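Local structure of glycoside hydrolase (6ORH) at residues Q15-L19 with F251-E255; K164-M170 with Q196-F202. The protein probably acts as an alpha-L-fucosidase of glycoside hydrolase family 29, helping to strip fucose from host-derived carbohydrate antigens. The protein carries 2 engineered substitutions. All coordinates share one frame; numbering follows the deposited sequence.

Interaction 1 of 2, residues Q15-L19 with F251-E255; sequences QLAYL and FSIGE. With EDO (1,2-ethanediol), chain L; EDO (1,2-ethanediol), chain E.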
loop_
_atom_site.group_PDB
_atom_site.type_symbol
_atom_site.label_atom_id
_atom_site.label_comp_id
_atom_site.label_asym_id
_atom_site.label_seq_id
_atom_site.Cartn_x
_atom_site.Cartn_y
_atom_site.Cartn_z
ATOM N N GLN A 15 15.452 21.631 1.648
ATOM C CA GLN A 15 14.506 20.515 1.629
ATOM C C GLN A 15 13.770 20.486 0.284
ATOM O O GLN A 15 13.604 19.421 -0.301
ATOM C CB GLN A 15 13.499 20.569 2.788
ATOM C CG GLN A 15 14.085 20.138 4.140
ATOM C CD GLN A 15 13.165 20.437 5.304
ATOM O OE1 GLN A 15 12.605 21.532 5.437
ATOM N NE2 GLN A 15 13.016 19.468 6.208
ATOM N N LEU A 16 13.301 21.648 -0.190
ATOM C CA LEU A 16 12.595 21.711 -1.456
ATOM C C LEU A 16 13.526 21.265 -2.574
ATOM O O LEU A 16 13.064 20.620 -3.514
ATOM C CB LEU A 16 12.105 23.141 -1.700
ATOM C CG LEU A 16 10.826 23.505 -0.965
ATOM C CD1 LEU A 16 10.526 24.996 -1.108
ATOM C CD2 LEU A 16 9.662 22.659 -1.450
ATOM N N ALA A 17 14.810 21.604 -2.456
ATOM C CA ALA A 17 15.730 21.274 -3.532
ATOM C C ALA A 17 15.875 19.750 -3.634
ATOM O O ALA A 17 15.901 19.151 -4.726
ATOM C CB ALA A 17 17.041 22.011 -3.315
ATOM N N TYR A 18 15.990 19.097 -2.470
ATOM C CA TYR A 18 16.113 17.649 -2.483
ATOM C C TYR A 18 14.846 16.999 -3.049
ATOM O O TYR A 18 14.948 16.032 -3.826
ATOM C CB TYR A 18 16.388 17.151 -1.057
ATOM C CG TYR A 18 16.730 15.689 -0.885
ATOM C CD1 TYR A 18 17.151 14.880 -1.945
ATOM C CD2 TYR A 18 16.689 15.119 0.390
ATOM C CE1 TYR A 18 17.483 13.550 -1.744
ATOM C CE2 TYR A 18 17.053 13.802 0.604
ATOM C CZ TYR A 18 17.470 13.019 -0.462
ATOM O OH TYR A 18 17.854 11.738 -0.218
ATOM N N LEU A 19 13.653 17.496 -2.640
ATOM C CA LEU A 19 12.411 16.930 -3.141
ATOM C C LEU A 19 12.372 17.037 -4.669
ATOM O O LEU A 19 11.921 16.114 -5.341
ATOM C CB LEU A 19 11.221 17.651 -2.483
ATOM C CG LEU A 19 11.064 17.247 -1.008
ATOM C CD1 LEU A 19 10.109 18.212 -0.312
ATOM C CD2 LEU A 19 10.510 15.836 -0.939
ATOM N N PHE A 251 8.901 20.628 9.329
ATOM C CA PHE A 251 8.933 19.948 8.030
ATOM C C PHE A 251 10.070 18.929 8.051
ATOM O O PHE A 251 11.193 19.243 8.472
ATOM C CB PHE A 251 9.099 20.965 6.899
ATOM C CG PHE A 251 8.762 20.390 5.536
ATOM C CD1 PHE A 251 9.653 19.539 4.887
ATOM C CD2 PHE A 251 7.524 20.606 4.955
ATOM C CE1 PHE A 251 9.329 18.970 3.649
ATOM C CE2 PHE A 251 7.209 20.047 3.715
ATOM C CZ PHE A 251 8.108 19.233 3.054
ATOM N N SER A 252 9.755 17.703 7.592
ATOM C CA SER A 252 10.697 16.597 7.745
ATOM C C SER A 252 10.534 15.695 6.520
ATOM O O SER A 252 9.414 15.253 6.265
ATOM C CB SER A 252 10.324 15.831 9.028
ATOM O OG SER A 252 11.056 14.589 9.094
ATOM N N ILE A 253 11.632 15.463 5.778
ATOM C CA ILE A 253 11.562 14.506 4.661
ATOM C C ILE A 253 11.788 13.086 5.189
ATOM O O ILE A 253 12.855 12.836 5.773
ATOM C CB ILE A 253 12.645 14.865 3.641
ATOM C CG1 ILE A 253 12.369 16.236 3.012
ATOM C CG2 ILE A 253 12.797 13.773 2.579
ATOM C CD1 ILE A 253 13.512 16.741 2.164
ATOM N N GLY A 254 10.835 12.180 4.919
ATOM C CA GLY A 254 11.040 10.753 5.226
ATOM C C GLY A 254 11.802 10.090 4.073
ATOM O O GLY A 254 11.203 9.603 3.109
ATOM N N GLU A 255 13.131 10.108 4.169
ATOM C CA GLU A 255 13.987 9.620 3.084
ATOM C C GLU A 255 13.854 8.099 2.965
ATOM O O GLU A 255 13.968 7.383 3.954
ATOM C CB GLU A 255 15.426 9.991 3.455
ATOM C CG GLU A 255 16.424 9.777 2.336
ATOM C CD GLU A 255 17.799 10.219 2.803
ATOM O OE1 GLU A 255 18.320 9.555 3.706
ATOM O OE2 GLU A 255 18.336 11.208 2.256
HETATM C C1 EDO L . 10.303 13.845 -3.919
HETATM O O1 EDO L . 11.668 13.722 -4.127
HETATM C C2 EDO L . 9.752 13.176 -5.099
HETATM O O2 EDO L . 8.422 13.079 -5.068
HETATM C C1 EDO E . 13.199 23.606 8.211
HETATM O O1 EDO E . 11.966 23.515 7.512
HETATM C C2 EDO E . 14.046 22.389 8.101
HETATM O O2 EDO E . 15.422 22.596 8.366
#
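Phe251 meets Gln15 in two ways. Phe251 O takes a hydrogen bond from Gln15 NE2 at 2.9 Å. The donor sits well above the carbonyl plane, not on a lone pair, yet the O lies almost in the plane of the Gln15 amide. The same NE2 also borders the edge of the Phe251 ring, with amide and ring planes 70° apart. NE2 has a second acceptor in Ser208 O, and OE1 receives the backbone N of Ser12, so several bonds fix the rotation of this buried amide. Farther out on the Phe251 ring, CZ packs 4.0 Å from Leu19 CD1. Ser252 turns away from the helix, and its hydroxyl pairs with Arg210. Ile253 then lays CD1 against the helix. Its CG1 is anti to the carbonyl carbon (chi1 -65°), and the extended branch brings CD1 within 3.6 Å of Gln15 O. Tyr18 CD2 and Leu19 CG each lie 4.0 Å from Ile253 CD1. This is the N-terminal end of the TIM barrel typical of the family: helix 13-21, just ahead of strand 23-27, lies against the start of strand 250-259 and close to the starts of other barrel strands. The extended side chain of Glu255 runs into the barrel. Tyr18 OH gives its proton to Glu255 OE2 at 2.6 Å, on the anti side, tilted out of the carboxylate plane. Ring and carboxylate planes stand 83° apart, with OE2 near the plane of the ring at its edge. Lys70 makes a cation-pi contact with the Tyr18 ring.

Interaction 2 of 2, residues K164-M170 with Q196-F202; sequences KFAEVWM and QGDCLIF. With GAL (beta-D-galactopyranose), chain C.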
loop_
_atom_site.group_PDB
_atom_site.type_symbol
_atom_site.label_atom_id
_atom_site.label_comp_id
_atom_site.label_asym_id
_atom_site.label_seq_id
_atom_site.Cartn_x
_atom_site.Cartn_y
_atom_site.Cartn_z
ATOM N N LYS A 164 31.187 21.835 -1.024
ATOM C CA LYS A 164 29.864 21.915 -0.431
ATOM C C LYS A 164 29.339 20.509 -0.167
ATOM O O LYS A 164 29.442 19.630 -1.031
ATOM C CB LYS A 164 28.905 22.684 -1.343
ATOM C CG LYS A 164 27.536 22.957 -0.740
ATOM C CD LYS A 164 26.698 23.862 -1.639
ATOM C CE LYS A 164 25.449 24.401 -0.979
ATOM N NZ LYS A 164 25.767 25.317 0.142
ATOM N N PHE A 165 28.758 20.314 1.032
ATOM C CA PHE A 165 27.980 19.110 1.312
ATOM C C PHE A 165 26.493 19.421 1.434
ATOM O O PHE A 165 26.073 20.427 2.020
ATOM C CB PHE A 165 28.458 18.458 2.618
ATOM C CG PHE A 165 29.706 17.644 2.411
ATOM C CD1 PHE A 165 29.612 16.302 2.052
ATOM C CD2 PHE A 165 30.968 18.205 2.593
ATOM C CE1 PHE A 165 30.763 15.545 1.851
ATOM C CE2 PHE A 165 32.113 17.450 2.355
ATOM C CZ PHE A 165 32.014 16.124 1.991
ATOM N N ALA A 166 25.692 18.514 0.857
ATOM C CA ALA A 166 24.236 18.630 0.833
ATOM C C ALA A 166 23.554 17.818 1.941
ATOM O O ALA A 166 22.398 18.100 2.264
ATOM C CB ALA A 166 23.717 18.224 -0.535
ATOM N N GLU A 167 24.237 16.792 2.477
ATOM C CA GLU A 167 23.578 15.955 3.476
ATOM C C GLU A 167 24.625 15.295 4.369
ATOM O O GLU A 167 25.667 14.883 3.874
ATOM C CB GLU A 167 22.755 14.876 2.767
ATOM C CG GLU A 167 21.880 14.014 3.699
ATOM C CD GLU A 167 20.775 13.271 2.958
ATOM O OE1 GLU A 167 20.411 13.688 1.829
ATOM O OE2 GLU A 167 20.243 12.277 3.499
ATOM N N VAL A 168 24.332 15.239 5.678
ATOM C CA VAL A 168 25.159 14.486 6.621
ATOM C C VAL A 168 24.281 13.361 7.169
ATOM O O VAL A 168 23.149 13.641 7.550
ATOM C CB VAL A 168 25.671 15.404 7.752
ATOM C CG1 VAL A 168 26.356 14.585 8.849
ATOM C CG2 VAL A 168 26.633 16.470 7.204
ATOM N N TRP A 169 24.813 12.124 7.213
ATOM C CA TRP A 169 24.028 10.971 7.643
ATOM C C TRP A 169 24.545 10.469 8.989
ATOM O O TRP A 169 25.725 10.088 9.112
ATOM C CB TRP A 169 24.159 9.856 6.578
ATOM C CG TRP A 169 22.847 9.418 5.994
ATOM C CD1 TRP A 169 22.104 10.080 5.059
ATOM C CD2 TRP A 169 22.145 8.190 6.264
ATOM N NE1 TRP A 169 20.973 9.377 4.742
ATOM C CE2 TRP A 169 20.997 8.189 5.430
ATOM C CE3 TRP A 169 22.374 7.087 7.115
ATOM C CZ2 TRP A 169 20.073 7.149 5.423
ATOM C CZ3 TRP A 169 21.470 6.037 7.064
ATOM C CH2 TRP A 169 20.318 6.095 6.267
ATOM N N MET A 170 23.636 10.445 9.988
ATOM C CA MET A 170 23.934 9.917 11.320
ATOM C C MET A 170 23.046 8.699 11.578
ATOM O O MET A 170 21.922 8.799 12.082
ATOM C CB MET A 170 23.629 11.005 12.361
ATOM C CG MET A 170 24.489 12.229 12.127
ATOM S SD MET A 170 24.068 13.497 13.316
ATOM C CE MET A 170 25.212 14.801 12.852
ATOM N N GLN A 196 28.516 24.404 6.886
ATOM C CA GLN A 196 27.768 24.006 5.699
ATOM C C GLN A 196 26.354 24.580 5.643
ATOM O O GLN A 196 25.547 24.130 4.832
ATOM C CB GLN A 196 27.816 22.478 5.527
ATOM C CG GLN A 196 29.205 21.924 5.233
ATOM C CD GLN A 196 29.678 22.188 3.815
ATOM O OE1 GLN A 196 28.867 22.461 2.925
ATOM N NE2 GLN A 196 30.982 22.098 3.588
ATOM N N GLY A 197 26.035 25.564 6.494
ATOM C CA GLY A 197 24.759 26.262 6.388
ATOM C C GLY A 197 23.559 25.330 6.551
ATOM O O GLY A 197 23.491 24.611 7.551
ATOM N N ASP A 198 22.604 25.356 5.612
ATOM C CA ASP A 198 21.395 24.575 5.823
ATOM C C ASP A 198 21.516 23.176 5.207
ATOM O O ASP A 198 20.497 22.565 4.897
ATOM C CB ASP A 198 20.075 25.291 5.492
ATOM C CG ASP A 198 18.907 24.741 6.322
ATOM O OD1 ASP A 198 19.154 24.098 7.373
ATOM O OD2 ASP A 198 17.749 24.913 5.911
ATOM N N CYS A 199 22.752 22.666 5.120
ATOM C CA CYS A 199 23.019 21.259 4.807
ATOM C C CYS A 199 22.001 20.359 5.523
ATOM O O CYS A 199 21.800 20.493 6.733
ATOM C CB CYS A 199 24.416 20.906 5.302
ATOM S SG CYS A 199 24.919 19.206 4.909
ATOM N N LEU A 200 21.373 19.422 4.786
ATOM C CA LEU A 200 20.391 18.526 5.372
ATOM C C LEU A 200 21.061 17.529 6.317
ATOM O O LEU A 200 22.189 17.119 6.081
ATOM C CB LEU A 200 19.705 17.764 4.232
ATOM C CG LEU A 200 18.961 18.651 3.238
ATOM C CD1 LEU A 200 18.540 17.814 2.021
ATOM C CD2 LEU A 200 17.739 19.249 3.908
ATOM N N ILE A 201 20.341 17.098 7.369
ATOM C CA ILE A 201 20.899 16.092 8.275
ATOM C C ILE A 201 19.883 14.967 8.472
ATOM O O ILE A 201 18.721 15.215 8.841
ATOM C CB ILE A 201 21.268 16.737 9.632
ATOM C CG1 ILE A 201 22.283 17.873 9.477
ATOM C CG2 ILE A 201 21.741 15.653 10.602
ATOM C CD1 ILE A 201 22.464 18.734 10.729
ATOM N N PHE A 202 20.321 13.731 8.194
ATOM C CA PHE A 202 19.568 12.527 8.545
ATOM C C PHE A 202 20.033 12.080 9.929
ATOM O O PHE A 202 21.226 11.905 10.143
ATOM C CB PHE A 202 19.904 11.426 7.524
ATOM C CG PHE A 202 19.221 10.109 7.798
ATOM C CD1 PHE A 202 19.702 9.267 8.791
ATOM C CD2 PHE A 202 18.124 9.707 7.055
ATOM C CE1 PHE A 202 19.091 8.045 9.031
ATOM C CE2 PHE A 202 17.500 8.486 7.295
ATOM C CZ PHE A 202 17.972 7.664 8.300
HETATM C C1 GAL C . 18.194 1.572 11.033
HETATM C C2 GAL C . 18.254 2.534 12.240
HETATM C C3 GAL C . 17.743 3.931 11.858
HETATM C C4 GAL C . 18.308 4.410 10.516
HETATM C C5 GAL C . 18.067 3.302 9.481
HETATM C C6 GAL C . 18.561 3.643 8.095
HETATM O O2 GAL C . 17.419 2.020 13.291
HETATM O O3 GAL C . 18.034 4.876 12.926
HETATM O O4 GAL C . 19.735 4.686 10.607
HETATM O O5 GAL C . 18.841 2.151 9.900
HETATM O O6 GAL C . 18.080 2.637 7.163
HETATM O O HOH W 1 25.773 23.089 2.281
HETATM O O HOH W 2 28.446 24.961 2.175
#
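Phe202 lies flat against Trp169. Its ring stacks face to face on the six-membered ring of the indole, with centroids 3.6 Å apart and planes only 6° from parallel. Phe202 CB continues the overlap as a CH-pi contact, 3.7 Å from the centroid of the five-membered ring. The two side chains run side by side in the same direction. Trp169 has an unusual first torsion, chi1 -122°, which swings the indole over its neighbour, and NE1 is tied to Glu255 OE1. Both rings belong to the glycan pocket. Galactose approaches them at their edges, and its C6 is 3.5 Å from Trp169 CH2. The backbones that carry them are parallel neighbours in the TIM barrel, joined through helix 185-196 as a beta-alpha-beta unit. Four hydrogen bonds link them: Leu200 N to Ala166 O, Val168 N to Leu200 O, Phe202 N to Val168 O and Met170 N to Phe202 O. At the other end, Gln196 folds its side chain back at chi2 to reach the backbone of Phe165. Gln196 OE1 accepts Phe165 N at 2.9 Å in a nearly straight bond (171° at the hydrogen), although the donor stands well above the carbonyl plane. A water also donates to Gln196 OE1, at 2.6 Å. Gln196 NE2 faces the edge of the Phe165 ring and is hydrogen-bonded to Leu154 O and Gly163 O. Gln196 also opens a type II' turn, in which Gly197 takes the positive phi. Cys199 closes that turn and extends SG across the start of the pairing. Cys199 SG is 3.5 Å from Glu167 N and 4.0 Å from Val168 CG2.

Overall arrangement
Interactions 1 and 2 have centres about 12 Å apart and reach the same barrel sheet. Along the chain, 164-170 and 196-202 both fall between 15-19 and 251-255, so interaction 2 is nested inside interaction 1. The first sets helix 13-21 against a strand start; the second pairs two adjacent strands and runs up to the glycan pocket. They meet inside the barrel at Glu255, which touches both Tyr18 and Trp169. Glu255 OE2 is 2.5 Å from Glu167 OE2, a closeness consistent with a shared proton. Glu167 also has a salt bridge with Lys70. These polar side chains connect helix 13-21, at the N-terminal end of the barrel, to a tryptophan of the glycan pocket.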